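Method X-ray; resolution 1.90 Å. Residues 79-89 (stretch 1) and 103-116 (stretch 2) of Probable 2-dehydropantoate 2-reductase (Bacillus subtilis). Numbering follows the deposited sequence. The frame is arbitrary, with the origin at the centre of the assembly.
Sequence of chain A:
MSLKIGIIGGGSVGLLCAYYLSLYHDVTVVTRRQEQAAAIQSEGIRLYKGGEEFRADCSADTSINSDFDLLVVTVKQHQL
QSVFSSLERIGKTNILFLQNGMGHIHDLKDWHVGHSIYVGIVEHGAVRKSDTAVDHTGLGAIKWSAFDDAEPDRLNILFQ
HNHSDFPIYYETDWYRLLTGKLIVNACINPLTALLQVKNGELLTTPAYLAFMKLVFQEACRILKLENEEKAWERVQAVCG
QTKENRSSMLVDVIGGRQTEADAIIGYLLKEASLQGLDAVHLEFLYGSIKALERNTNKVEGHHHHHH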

# COMPACT_ATOMS: atom_id res chain seq x y z
N GLN A 79 -15.85 8.27 -16.49
CA GLN A 79 -16.87 9.06 -17.17
C GLN A 79 -17.21 8.42 -18.51
O GLN A 79 -18.02 8.94 -19.26
N LEU A 80 -16.56 7.31 -18.82
CA LEU A 80 -16.72 6.72 -20.14
C LEU A 80 -18.18 6.31 -20.31
O LEU A 80 -18.78 6.55 -21.35
N GLN A 81 -18.77 5.76 -19.25
CA GLN A 81 -20.16 5.29 -19.31
C GLN A 81 -21.18 6.31 -19.87
O GLN A 81 -21.96 5.97 -20.75
N SER A 82 -21.18 7.54 -19.37
CA SER A 82 -22.05 8.59 -19.92
C SER A 82 -21.77 8.91 -21.40
O SER A 82 -22.68 9.18 -22.18
N VAL A 83 -20.49 8.91 -21.76
CA VAL A 83 -20.09 9.11 -23.15
C VAL A 83 -20.75 8.10 -24.08
O VAL A 83 -21.35 8.50 -25.09
N PHE A 84 -20.64 6.82 -23.74
CA PHE A 84 -21.23 5.74 -24.53
C PHE A 84 -22.71 5.98 -24.73
O PHE A 84 -23.24 5.73 -25.82
N SER A 85 -23.36 6.48 -23.68
CA SER A 85 -24.82 6.74 -23.72
C SER A 85 -25.18 7.85 -24.70
O SER A 85 -26.20 7.76 -25.40
N SER A 86 -24.35 8.88 -24.77
CA SER A 86 -24.52 9.89 -25.80
C SER A 86 -24.20 9.32 -27.18
O SER A 86 -24.83 9.67 -28.17
N LEU A 87 -23.20 8.45 -27.24
CA LEU A 87 -22.72 7.98 -28.54
C LEU A 87 -23.78 7.13 -29.26
O LEU A 87 -23.64 6.80 -30.44
N GLU A 88 -24.85 6.81 -28.55
CA GLU A 88 -25.96 6.05 -29.13
C GLU A 88 -27.04 6.93 -29.77
O GLU A 88 -27.75 6.50 -30.66
N ARG A 89 -27.13 8.18 -29.33
CA ARG A 89 -28.17 9.08 -29.81
C ARG A 89 -27.74 10.00 -30.95
O ARG A 89 -28.45 10.94 -31.31
N GLY A 103 -9.49 -1.08 -20.23
CA GLY A 103 -10.84 -1.39 -19.72
C GLY A 103 -11.93 -1.06 -20.73
O GLY A 103 -13.00 -1.69 -20.74
N HIS A 104 -11.68 -0.08 -21.60
CA HIS A 104 -12.68 0.30 -22.61
C HIS A 104 -12.79 -0.76 -23.69
O HIS A 104 -13.82 -0.85 -24.38
N ILE A 105 -11.74 -1.54 -23.83
CA ILE A 105 -11.68 -2.59 -24.85
C ILE A 105 -12.75 -3.64 -24.59
O ILE A 105 -13.37 -4.13 -25.52
N HIS A 106 -13.01 -3.95 -23.32
CA HIS A 106 -14.13 -4.84 -22.98
C HIS A 106 -15.50 -4.21 -23.33
O HIS A 106 -16.40 -4.89 -23.82
N ASP A 107 -15.64 -2.91 -23.11
CA ASP A 107 -16.87 -2.20 -23.49
C ASP A 107 -17.09 -2.17 -25.01
O ASP A 107 -18.21 -2.35 -25.49
N LEU A 108 -16.01 -1.95 -25.75
CA LEU A 108 -16.07 -1.89 -27.21
C LEU A 108 -16.32 -3.24 -27.88
O LEU A 108 -16.96 -3.29 -28.93
N LYS A 109 -15.76 -4.29 -27.30
CA LYS A 109 -15.87 -5.65 -27.82
C LYS A 109 -17.32 -5.99 -28.17
O LYS A 109 -17.61 -6.48 -29.26
N ASP A 110 -18.20 -5.75 -27.21
CA ASP A 110 -19.62 -6.04 -27.38
C ASP A 110 -20.37 -4.73 -27.50
O ASP A 110 -21.22 -4.41 -26.68
N TRP A 111 -20.02 -3.95 -28.51
CA TRP A 111 -20.74 -2.71 -28.73
C TRP A 111 -21.41 -2.74 -30.09
O TRP A 111 -20.75 -2.67 -31.13
N HIS A 112 -22.73 -2.88 -30.07
CA HIS A 112 -23.51 -2.90 -31.28
C HIS A 112 -23.85 -1.47 -31.69
O HIS A 112 -24.76 -0.87 -31.14
N VAL A 113 -23.09 -0.93 -32.64
CA VAL A 113 -23.36 0.40 -33.18
C VAL A 113 -22.94 0.48 -34.64
O VAL A 113 -22.23 -0.40 -35.14
N GLY A 114 -23.41 1.51 -35.33
CA GLY A 114 -22.99 1.69 -36.71
C GLY A 114 -21.77 2.57 -36.84
O GLY A 114 -21.46 3.07 -37.93
N HIS A 115 -21.08 2.77 -35.73
CA HIS A 115 -19.92 3.66 -35.71
C HIS A 115 -18.69 2.94 -36.25
O HIS A 115 -18.58 1.71 -36.11
N SER A 116 -17.78 3.68 -36.88
CA SER A 116 -16.46 3.13 -37.19
C SER A 116 -15.55 3.41 -36.00
O SER A 116 -15.30 4.56 -35.68

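Two helical segments run in roughly the same direction here, their axes 27° apart and no closer than 12.1 Å. At that spacing the two helices meet through side chains, and two aromatic residues make the largest single contributions. Phe 84, with 86 Å² covered by the other stretch, and Trp 111, with 78 Å², hold the middle of an interface that buries 402 Å² in all.

Phe 84 does not start out aimed at its partners. Its CA-to-CB bond points sideways, and an m rotamer (chi1 -79°) carries the ring across to the second stretch. There the ring meets three residues. Its edge faces Leu 108, with Phe 84 CE1 3.9 Å from Leu 108 CD2; Leu 108 also leaves its helix sideways and reaches inward through an m, t conformation. Asp 107, pointing toward the first stretch, brings its OD2 to 3.6 Å from Phe 84 CE2, an oblique approach of a carboxylate oxygen to a ring carbon.

The third partner is Trp 111, just beyond the second helix, where the chain has turned extended. Its CA-to-CB bond points toward the first stretch, and a t rotamer (chi1 -163°) lays the indole beside Phe 84. The two rings form an edge-to-face pair: the edge of Phe 84 is directed at the face of Trp 111, the planes stand at 76°, and the centroid of the Phe 84 ring lies 5.1 Å from that of the indole's six-membered ring. Phe 84 CD1 comes within 3.9 Å of Trp 111 CZ2. The rule to read is that one phenyl edge can fill the space over an indole face while the indole's own rim stays free for other neighbours.

That rim is used. Leu 87, three residues after Phe 84 and in the m, t rotamer, points toward the second stretch and sets its CB 3.7 Å from Trp 111 CH2, near the indole plane. Glu 88 leaves sideways, but its end comes nearer and reaches the same rim, where Glu 88 OE2 lies 3.9 Å from Trp 111 NE1, too far to count as a hydrogen bond.

The one hydrogen bond across the contact closes this end. His 115, an m rotamer pointing toward the first stretch, donates from NE2 to the backbone O of Leu 87 at 2.8 Å, with an N-H...O angle of 160°; the carbonyl oxygen sits near the plane of the imidazole. Its ND1 is satisfied elsewhere in the structure. A side chain thus serves a carbonyl in the type I turn from Ser 86 to Arg 89.

At the other end the packing is simpler. Leu 80 points toward its partner with chi1 t, and its CD2 rests 3.6 Å from His 104 CB. The p rotamer of His 104 then leads its imidazole away, leaving the base of the side chain as the contact.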

# COMPACT_ATOMS: atom_id res chain seq x y z
CB GLN A 79 -16.41 10.49 -17.43
CG GLN A 79 -15.18 10.92 -16.65
CD GLN A 79 -14.56 12.17 -17.24
OE1 GLN A 79 -13.33 12.34 -17.24
NE2 GLN A 79 -15.40 13.05 -17.77
CB LEU A 80 -15.79 5.53 -20.30
CG LEU A 80 -15.39 5.07 -21.70
CD1 LEU A 80 -15.47 6.18 -22.75
CD2 LEU A 80 -13.98 4.46 -21.62
CB GLN A 81 -20.60 4.72 -17.96
CG GLN A 81 -21.74 3.73 -18.09
CD GLN A 81 -21.47 2.66 -19.14
OE1 GLN A 81 -20.62 1.78 -18.96
NE2 GLN A 81 -22.21 2.72 -20.25
CB SER A 82 -21.95 9.88 -19.10
OG SER A 82 -20.63 10.10 -18.67
CB VAL A 83 -18.55 9.01 -23.31
CG1 VAL A 83 -18.14 9.18 -24.77
CG2 VAL A 83 -17.87 10.05 -22.46
CB PHE A 84 -21.03 4.37 -23.85
CG PHE A 84 -19.65 3.78 -24.04
CD1 PHE A 84 -19.16 3.55 -25.32
CD2 PHE A 84 -18.86 3.47 -22.96
CE1 PHE A 84 -17.90 3.04 -25.51
CE2 PHE A 84 -17.57 2.94 -23.14
CZ PHE A 84 -17.10 2.73 -24.41
CB SER A 85 -25.34 7.07 -22.31
OG SER A 85 -25.50 5.88 -21.55
CB SER A 86 -23.63 11.09 -25.54
OG SER A 86 -23.76 11.51 -24.19
CB LEU A 87 -21.38 7.24 -28.39
CG LEU A 87 -20.21 8.12 -27.91
CD1 LEU A 87 -18.89 7.38 -28.01
CD2 LEU A 87 -20.13 9.42 -28.67
CB GLU A 88 -26.56 5.12 -28.08
CG GLU A 88 -25.60 4.03 -27.62
CD GLU A 88 -25.91 3.54 -26.21
OE1 GLU A 88 -26.73 4.20 -25.54
OE2 GLU A 88 -25.34 2.52 -25.78
CB ARG A 89 -28.73 9.90 -28.64
CG ARG A 89 -29.32 9.03 -27.55
CD ARG A 89 -29.67 9.82 -26.31
NE ARG A 89 -29.18 9.12 -25.13
CZ ARG A 89 -29.85 8.18 -24.48
NH1 ARG A 89 -31.07 7.83 -24.89
NH2 ARG A 89 -29.31 7.59 -23.43
CB HIS A 104 -12.40 1.67 -23.24
CG HIS A 104 -11.08 1.77 -23.95
ND1 HIS A 104 -9.88 1.53 -23.33
CD2 HIS A 104 -10.78 2.14 -25.22
CE1 HIS A 104 -8.89 1.73 -24.18
NE2 HIS A 104 -9.41 2.10 -25.34
CB ILE A 105 -10.28 -3.22 -24.90
CG1 ILE A 105 -9.24 -2.18 -25.35
CG2 ILE A 105 -10.28 -4.43 -25.80
CD1 ILE A 105 -9.58 -1.51 -26.70
CB HIS A 106 -14.05 -5.31 -21.51
CG HIS A 106 -12.90 -6.24 -21.24
ND1 HIS A 106 -12.16 -6.18 -20.08
CD2 HIS A 106 -12.35 -7.23 -21.98
CE1 HIS A 106 -11.21 -7.10 -20.11
NE2 HIS A 106 -11.30 -7.75 -21.25
CB ASP A 107 -16.86 -0.77 -22.95
CG ASP A 107 -16.25 -0.66 -21.54
OD1 ASP A 107 -15.92 -1.71 -20.94
OD2 ASP A 107 -16.09 0.48 -21.05
CB LEU A 108 -14.76 -1.34 -27.78
CG LEU A 108 -14.33 0.06 -27.40
CD1 LEU A 108 -13.06 0.39 -28.12
CD2 LEU A 108 -15.41 1.01 -27.72
CB LYS A 109 -15.39 -6.64 -26.77
CG LYS A 109 -14.48 -7.72 -27.31
CD LYS A 109 -13.03 -7.29 -27.22
CE LYS A 109 -12.11 -8.35 -27.80
NZ LYS A 109 -10.77 -8.34 -27.14
CB ASP A 110 -20.16 -6.81 -26.17
CG ASP A 110 -19.23 -7.92 -25.73
OD1 ASP A 110 -18.85 -8.75 -26.59
OD2 ASP A 110 -18.89 -7.96 -24.53
CB TRP A 111 -19.83 -1.47 -28.57
CG TRP A 111 -20.61 -0.20 -28.40
CD1 TRP A 111 -21.87 -0.09 -27.89
CD2 TRP A 111 -20.19 1.13 -28.73
NE1 TRP A 111 -22.27 1.22 -27.89
CE2 TRP A 111 -21.26 1.99 -28.39
CE3 TRP A 111 -19.03 1.68 -29.27
CZ2 TRP A 111 -21.20 3.37 -28.59
CZ3 TRP A 111 -18.97 3.06 -29.47
CH2 TRP A 111 -20.04 3.89 -29.12
CB HIS A 112 -24.79 -3.72 -31.07
CG HIS A 112 -25.36 -4.27 -32.35
ND1 HIS A 112 -24.66 -5.13 -33.16
CD2 HIS A 112 -26.55 -4.05 -32.95
CE1 HIS A 112 -25.40 -5.43 -34.21
NE2 HIS A 112 -26.56 -4.79 -34.11
CB VAL A 113 -22.62 1.52 -32.38
CG1 VAL A 113 -23.27 1.73 -31.02
CG2 VAL A 113 -21.13 1.21 -32.26
CB HIS A 115 -19.65 4.12 -34.28
CG HIS A 115 -20.61 5.16 -33.78
ND1 HIS A 115 -20.96 6.26 -34.52
CD2 HIS A 115 -21.26 5.27 -32.59
CE1 HIS A 115 -21.79 7.01 -33.81
NE2 HIS A 115 -21.99 6.43 -32.64
CB SER A 116 -15.85 3.80 -38.43
OG SER A 116 -16.65 3.61 -39.59